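Local coordinates for RNA polymerase sigma-H factor (PDB 3MZY), which probably serves as a sigma-70-family initiation factor, directing RNA polymerase to specific start sites on DNA and then being released, at residues S27-S30 and S31-L35; S111-E114 and K115-T119; D142-I145 and Q146-K150. All coordinates share one frame; numbering follows the deposited sequence.

Interaction 3, in the long helix 138-159, lies against both other contacts. Its centre is about 11 Å from that of interaction 1 and about 10 Å from that of interaction 2, while interactions 1 and 2 do not touch, with centres about 17 Å apart. One side meets the start of helix 29-50: Ser30 OG is 3.1 Å from Asp142 OD1, a probable hydrogen bond, and the Phe29 ring packs on Ile145 and Arg149. The other meets helix 112-121 through a salt bridge of 2.8 Å between Arg147 NE and Glu114 OE2, with Phe113 and Val117 against Thr144. Residues 142-150 thus bridge the start of helix 29-50, in the region 2 part of the chain, and helix 112-121.

Interaction 1: S27-S30 and S31-L35; sequences SSFS and SFAFL
The hydroxyls of Ser28 and Ser31 meet at 2.9 Å between their OG atoms, a hydrogen bond in which either could be the donor. Ser28 is the N-cap of helix 29-50, within the sigma-70 region 2 part of the chain, so this bond ties the capping residue to the first turn. Its carbonyl is gripped twice: Phe32 N donates to Ser28 O over 3.2 Å, and Ser27 OG donates to the same oxygen over 3.0 Å, the two arriving from opposite faces of the carbonyl plane. Ser27 can do this because chi1 (80°) places OG between its own N and C. Ala33 N donates to Phe29 O at 2.8 Å, and Phe34 N to Ser30 O at 3.1 Å.

Packing follows from the Phe29 side chain, whose CG is turned opposite the backbone N (chi1 173°). Ala33 CB lies over one face, displaced toward the rim near CZ, a CH-pi contact 4.2 Å from the ring centroid. Ser30 OG hydrogen-bonds to Asp142 OD1 of helix 138-159. Around this first turn, Phe29, Phe32 and Ala33 rest on Ala18 of helix 8-21, Tyr22 meets the Phe29 ring edge-to-face, and Ile145 packs on Phe29 and Ser30.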
loop_
_atom_site.group_PDB
_atom_site.type_symbol
_atom_site.label_atom_id
_atom_site.label_comp_id
_atom_site.label_asym_id
_atom_site.label_seq_id
_atom_site.Cartn_x
_atom_site.Cartn_y
_atom_site.Cartn_z
ATOM N N SER A 27 5.570 -15.742 2.880
ATOM C CA SER A 27 6.689 -14.801 3.094
ATOM C C SER A 27 6.330 -13.714 4.110
ATOM O O SER A 27 5.210 -13.678 4.620
ATOM C CB SER A 27 7.106 -14.126 1.780
ATOM O OG SER A 27 6.222 -13.060 1.462
ATOM N N SER A 28 7.286 -12.823 4.381
ATOM C CA SER A 28 7.051 -11.648 5.215
ATOM C C SER A 28 6.125 -10.687 4.473
ATOM O O SER A 28 6.098 -10.665 3.235
ATOM C CB SER A 28 8.375 -10.956 5.569
ATOM O OG SER A 28 8.743 -9.982 4.599
ATOM N N PHE A 29 5.367 -9.892 5.216
ATOM C CA PHE A 29 4.426 -9.016 4.562
ATOM C C PHE A 29 5.156 -7.919 3.783
ATOM O O PHE A 29 4.767 -7.588 2.665
ATOM C CB PHE A 29 3.371 -8.425 5.519
ATOM C CG PHE A 29 2.501 -7.393 4.853
ATOM C CD1 PHE A 29 1.603 -7.763 3.851
ATOM C CD2 PHE A 29 2.640 -6.052 5.153
ATOM C CE1 PHE A 29 0.835 -6.810 3.187
ATOM C CE2 PHE A 29 1.876 -5.087 4.483
ATOM C CZ PHE A 29 0.970 -5.470 3.500
ATOM N N SER A 30 6.222 -7.387 4.375
ATOM C CA SER A 30 7.047 -6.349 3.748
ATOM C C SER A 30 7.451 -6.709 2.326
ATOM O O SER A 30 7.324 -5.883 1.421
ATOM C CB SER A 30 8.299 -6.061 4.580
ATOM O OG SER A 30 8.020 -5.123 5.612
ATOM N N SER A 31 7.920 -7.935 2.118
ATOM C CA SER A 31 8.324 -8.333 0.773
ATOM C C SER A 31 7.126 -8.616 -0.131
ATOM O O SER A 31 7.189 -8.416 -1.340
ATOM C CB SER A 31 9.302 -9.514 0.801
ATOM O OG SER A 31 8.867 -10.501 1.709
ATOM N N PHE A 32 6.013 -9.051 0.449
ATOM C CA PHE A 32 4.827 -9.285 -0.374
ATOM C C PHE A 32 4.277 -7.950 -0.872
ATOM O O PHE A 32 3.895 -7.817 -2.038
ATOM C CB PHE A 32 3.751 -10.134 0.344
ATOM C CG PHE A 32 2.560 -10.477 -0.540
ATOM C CD1 PHE A 32 2.716 -11.321 -1.653
ATOM C CD2 PHE A 32 1.290 -9.938 -0.278
ATOM C CE1 PHE A 32 1.622 -11.635 -2.488
ATOM C CE2 PHE A 32 0.193 -10.249 -1.099
ATOM C CZ PHE A 32 0.362 -11.101 -2.207
ATOM N N ALA A 33 4.279 -6.960 0.004
ATOM C CA ALA A 33 3.814 -5.632 -0.356
ATOM C C ALA A 33 4.673 -5.040 -1.468
ATOM O O ALA A 33 4.150 -4.493 -2.450
ATOM C CB ALA A 33 3.792 -4.729 0.865
ATOM N N PHE A 34 5.990 -5.200 -1.323
ATOM C CA PHE A 34 6.979 -4.675 -2.263
ATOM C C PHE A 34 6.735 -5.291 -3.644
ATOM O O PHE A 34 6.676 -4.583 -4.655
ATOM C CB PHE A 34 8.388 -4.962 -1.708
ATOM C CG PHE A 34 9.526 -4.668 -2.669
ATOM C CD1 PHE A 34 9.899 -3.355 -2.972
ATOM C CD2 PHE A 34 10.267 -5.719 -3.228
ATOM C CE1 PHE A 34 10.992 -3.102 -3.854
ATOM C CE2 PHE A 34 11.348 -5.471 -4.097
ATOM C CZ PHE A 34 11.708 -4.174 -4.412
ATOM N N LEU A 35 6.547 -6.605 -3.669
ATOM C CA LEU A 35 6.146 -7.309 -4.888
ATOM C C LEU A 35 4.867 -6.761 -5.563
ATOM O O LEU A 35 4.921 -6.331 -6.726
ATOM C CB LEU A 35 6.021 -8.811 -4.612
ATOM C CG LEU A 35 7.127 -9.755 -5.100
ATOM C CD1 LEU A 35 6.575 -10.687 -6.176
ATOM C CD2 LEU A 35 8.438 -9.042 -5.574
#

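Interaction 2: S111-E114 and K115-T119; sequences SKFE and KEVLT
Ser111 O accepts Lys115 N at 2.9 Å, opening the hydrogen-bonded turns of helix 112-121. Ser111 and Glu114 form a capping box: Glu114 N donates to Ser111 OG over 2.8 Å, and Ser111 N donates to Glu114 OE1 at 2.8 Å, approaching from above the carboxylate plane. Glu114 CG sits beside its own backbone N (chi1 -74°), which brings the carboxylate back to Ser111 N. Two amides at the helix start are thus satisfied. Glu114 OE2 forms salt bridges with Lys151 and Arg147, so both oxygens of this buried carboxylate have partners. Backbone bonds continue from Glu116 N to Lys112 O, Val117 N to Phe113 O and Leu118 N to Glu114 O.

Lys115 O takes two donors, Thr119 N and, at 2.9 Å, Thr119 OG1, which approach from opposite faces of its plane. Lys112 NZ and Glu116 OE1 make a long salt bridge of 4.0 Å. Glu116 also sets OE2 beside Phe113 CD1, its carboxylate turned 82° from the ring. The ring's CE1 packs obliquely on Val117 CG2 at 3.8 Å. Phe113 and Val117 face Leu134 of helix 127-134 and Thr144 of helix 138-159, while Lys115 and Leu118 touch Phe110 in the loop before the helix.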
loop_
_atom_site.group_PDB
_atom_site.type_symbol
_atom_site.label_atom_id
_atom_site.label_comp_id
_atom_site.label_asym_id
_atom_site.label_seq_id
_atom_site.Cartn_x
_atom_site.Cartn_y
_atom_site.Cartn_z
ATOM N N SER A 111 -0.084 7.892 12.004
ATOM C CA SER A 111 0.917 8.753 12.611
ATOM C C SER A 111 1.766 9.453 11.507
ATOM O O SER A 111 1.709 9.091 10.320
ATOM C CB SER A 111 1.815 7.906 13.513
ATOM O OG SER A 111 2.716 7.108 12.728
ATOM N N LYS A 112 2.537 10.459 11.892
ATOM C CA LYS A 112 3.514 11.058 10.977
ATOM C C LYS A 112 4.528 10.000 10.460
ATOM O O LYS A 112 4.822 9.948 9.261
ATOM C CB LYS A 112 4.247 12.202 11.670
ATOM C CG LYS A 112 5.111 13.021 10.746
ATOM C CD LYS A 112 6.344 13.550 11.467
ATOM C CE LYS A 112 7.036 14.585 10.620
ATOM N NZ LYS A 112 8.405 14.830 11.125
ATOM N N PHE A 113 5.032 9.155 11.363
ATOM C CA PHE A 113 5.942 8.049 11.011
ATOM C C PHE A 113 5.289 7.075 10.014
ATOM O O PHE A 113 5.866 6.763 8.971
ATOM C CB PHE A 113 6.419 7.320 12.288
ATOM C CG PHE A 113 7.540 6.320 12.060
ATOM C CD1 PHE A 113 8.424 6.448 10.980
ATOM C CD2 PHE A 113 7.726 5.265 12.956
ATOM C CE1 PHE A 113 9.468 5.532 10.769
ATOM C CE2 PHE A 113 8.770 4.343 12.777
ATOM C CZ PHE A 113 9.649 4.472 11.662
ATOM N N GLU A 114 4.084 6.621 10.328
ATOM C CA GLU A 114 3.328 5.747 9.427
ATOM C C GLU A 114 3.120 6.373 8.043
ATOM O O GLU A 114 3.250 5.687 7.021
ATOM C CB GLU A 114 1.999 5.359 10.065
ATOM C CG GLU A 114 2.135 4.347 11.177
ATOM C CD GLU A 114 0.897 4.262 12.082
ATOM O OE1 GLU A 114 -0.016 5.124 11.956
ATOM O OE2 GLU A 114 0.845 3.334 12.933
ATOM N N LYS A 115 2.836 7.673 8.006
ATOM C CA LYS A 115 2.688 8.397 6.741
ATOM C C LYS A 115 4.004 8.495 5.959
ATOM O O LYS A 115 4.008 8.414 4.718
ATOM C CB LYS A 115 2.145 9.801 6.975
ATOM C CG LYS A 115 0.668 9.842 7.353
ATOM C CD LYS A 115 0.364 11.205 7.910
ATOM C CE LYS A 115 -1.089 11.455 7.949
ATOM N NZ LYS A 115 -1.393 12.719 8.706
ATOM N N GLU A 116 5.106 8.695 6.679
ATOM C CA GLU A 116 6.419 8.827 6.045
ATOM C C GLU A 116 6.782 7.505 5.373
ATOM O O GLU A 116 7.272 7.498 4.254
ATOM C CB GLU A 116 7.495 9.201 7.071
ATOM C CG GLU A 116 7.545 10.663 7.457
ATOM C CD GLU A 116 8.569 10.940 8.565
ATOM O OE1 GLU A 116 9.259 11.990 8.496
ATOM O OE2 GLU A 116 8.694 10.109 9.507
ATOM N N VAL A 117 6.511 6.400 6.067
ATOM C CA VAL A 117 6.770 5.059 5.557
ATOM C C VAL A 117 5.878 4.739 4.353
ATOM O O VAL A 117 6.348 4.250 3.320
ATOM C CB VAL A 117 6.618 3.986 6.680
ATOM C CG1 VAL A 117 6.528 2.566 6.085
ATOM C CG2 VAL A 117 7.792 4.077 7.674
ATOM N N LEU A 118 4.590 5.029 4.491
ATOM C CA LEU A 118 3.609 4.807 3.423
ATOM C C LEU A 118 4.046 5.488 2.135
ATOM O O LEU A 118 4.037 4.868 1.072
ATOM C CB LEU A 118 2.238 5.335 3.863
ATOM C CG LEU A 118 1.056 5.157 2.908
ATOM C CD1 LEU A 118 0.758 3.654 2.686
ATOM C CD2 LEU A 118 -0.194 5.910 3.414
ATOM N N THR A 119 4.428 6.760 2.243
ATOM C CA THR A 119 4.920 7.540 1.111
ATOM C C THR A 119 5.942 6.760 0.277
ATOM O O THR A 119 5.874 6.754 -0.950
ATOM C CB THR A 119 5.523 8.884 1.614
ATOM O OG1 THR A 119 4.458 9.709 2.123
ATOM C CG2 THR A 119 6.284 9.632 0.521
#

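Interaction 3: D142-I145 and Q146-K150; sequences DNTI and QRIRK
Asp142 O accepts Gln146 N at 3.1 Å in helix 138-159. Helices 127-134 and 138-159 are arranged as in the helix-turn-helix of sigma-70 region 4, where the second is probably the recognition helix. The carboxylate of Asp142 is directed elsewhere, its OD1 being taken by Ser30 OG.

Next in sequence, Asn143 O receives Arg147 N at 2.9 Å. The Arg147 chain also passes this carbonyl: Arg147 CG lies 3.5 Å from Asn143 O, and a bend at chi3 (-52°) folds the guanidinium back toward the preceding turn.

Thr144 is where that group arrives. Thr144 CA sits over one face of the guanidinium, toward the rim and 3.4 Å above the plane, while Arg147 NH2 gives a weak bond to Thr144 OG1. That hydroxyl is also hydrogen-bonded to Ser140 O, one turn earlier, and the stronger bond of the arginine runs from Arg147 NE to Glu114 OE2. The arginine is thus held between a carboxylate on helix 112-121 and the flank of its own helix. Thr144 O meanwhile accepts Ile148 N, and the methyl Thr144 CG2 lies 4.2 Å from Ile148 CD1, the two side chains slanting across each other and both residues packing on Val117.

Ile145 reaches both neighbours, touching Val117 of helix 112-121 and the start of helix 29-50. Its carbonyl accepts Arg149 N; the Arg149 side chain, extended from CG to NE, forms a salt bridge through NE with Glu153 OE2. At the root of that chain, Arg149 CB lies 3.6 Å from Ile145 O.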
loop_
_atom_site.group_PDB
_atom_site.type_symbol
_atom_site.label_atom_id
_atom_site.label_comp_id
_atom_site.label_asym_id
_atom_site.label_seq_id
_atom_site.Cartn_x
_atom_site.Cartn_y
_atom_site.Cartn_z
ATOM N N ASP A 142 9.823 -2.256 9.494
ATOM C CA ASP A 142 9.062 -3.463 9.334
ATOM C C ASP A 142 7.808 -3.454 10.203
ATOM O O ASP A 142 6.736 -3.838 9.750
ATOM C CB ASP A 142 9.934 -4.655 9.685
ATOM C CG ASP A 142 9.255 -5.960 9.415
ATOM O OD1 ASP A 142 9.115 -6.317 8.227
ATOM O OD2 ASP A 142 8.862 -6.632 10.393
ATOM N N ASN A 143 7.961 -3.004 11.443
ATOM C CA ASN A 143 6.868 -2.932 12.392
ATOM C C ASN A 143 5.835 -1.880 12.010
ATOM O O ASN A 143 4.641 -2.032 12.325
ATOM C CB ASN A 143 7.412 -2.645 13.792
ATOM C CG ASN A 143 8.099 -3.847 14.417
ATOM O OD1 ASN A 143 7.879 -4.994 14.018
ATOM N ND2 ASN A 143 8.925 -3.589 15.423
ATOM N N THR A 144 6.306 -0.817 11.357
ATOM C CA THR A 144 5.449 0.254 10.859
ATOM C C THR A 144 4.601 -0.217 9.668
ATOM O O THR A 144 3.395 0.004 9.635
ATOM C CB THR A 144 6.283 1.490 10.460
ATOM O OG1 THR A 144 6.894 2.019 11.635
ATOM C CG2 THR A 144 5.415 2.584 9.803
ATOM N N ILE A 145 5.239 -0.864 8.703
ATOM C CA ILE A 145 4.546 -1.480 7.576
ATOM C C ILE A 145 3.481 -2.441 8.104
ATOM O O ILE A 145 2.402 -2.565 7.523
ATOM C CB ILE A 145 5.539 -2.241 6.680
ATOM C CG1 ILE A 145 6.424 -1.247 5.915
ATOM C CG2 ILE A 145 4.816 -3.188 5.734
ATOM C CD1 ILE A 145 7.547 -1.872 5.084
ATOM N N GLN A 146 3.792 -3.093 9.217
ATOM C CA GLN A 146 2.930 -4.095 9.789
ATOM C C GLN A 146 1.731 -3.427 10.466
ATOM O O GLN A 146 0.612 -3.942 10.406
ATOM C CB GLN A 146 3.713 -4.953 10.782
ATOM C CG GLN A 146 2.976 -6.202 11.253
ATOM C CD GLN A 146 3.079 -7.338 10.248
ATOM O OE1 GLN A 146 4.062 -7.438 9.501
ATOM N NE2 GLN A 146 2.061 -8.199 10.220
ATOM N N ARG A 147 1.973 -2.285 11.112
ATOM C CA ARG A 147 0.888 -1.473 11.685
ATOM C C ARG A 147 0.002 -0.898 10.606
ATOM O O ARG A 147 -1.213 -0.860 10.766
ATOM C CB ARG A 147 1.427 -0.317 12.524
ATOM C CG ARG A 147 1.877 -0.685 13.904
ATOM C CD ARG A 147 1.932 0.569 14.775
ATOM N NE ARG A 147 2.707 1.665 14.186
ATOM C CZ ARG A 147 4.041 1.673 14.080
ATOM N NH1 ARG A 147 4.735 0.623 14.505
ATOM N NH2 ARG A 147 4.681 2.710 13.528
ATOM N N ILE A 148 0.607 -0.449 9.506
ATOM C CA ILE A 148 -0.167 0.025 8.339
ATOM C C ILE A 148 -1.113 -1.090 7.836
ATOM O O ILE A 148 -2.286 -0.835 7.535
ATOM C CB ILE A 148 0.751 0.555 7.190
ATOM C CG1 ILE A 148 1.507 1.811 7.636
ATOM C CG2 ILE A 148 -0.064 0.846 5.924
ATOM C CD1 ILE A 148 2.651 2.222 6.710
ATOM N N ARG A 149 -0.588 -2.313 7.756
ATOM C CA ARG A 149 -1.368 -3.502 7.402
ATOM C C ARG A 149 -2.564 -3.764 8.339
ATOM O O ARG A 149 -3.690 -3.807 7.877
ATOM C CB ARG A 149 -0.465 -4.740 7.353
ATOM C CG ARG A 149 -1.191 -6.032 7.012
ATOM C CD ARG A 149 -0.419 -7.252 7.470
ATOM N NE ARG A 149 -1.291 -8.414 7.625
ATOM C CZ ARG A 149 -0.869 -9.629 7.974
ATOM N NH1 ARG A 149 0.423 -9.850 8.212
ATOM N NH2 ARG A 149 -1.735 -10.632 8.086
ATOM N N LYS A 150 -2.316 -3.953 9.634
ATOM C CA LYS A 150 -3.380 -4.273 10.577
ATOM C C LYS A 150 -4.444 -3.161 10.624
ATOM O O LYS A 150 -5.638 -3.447 10.563
ATOM C CB LYS A 150 -2.822 -4.576 11.979
#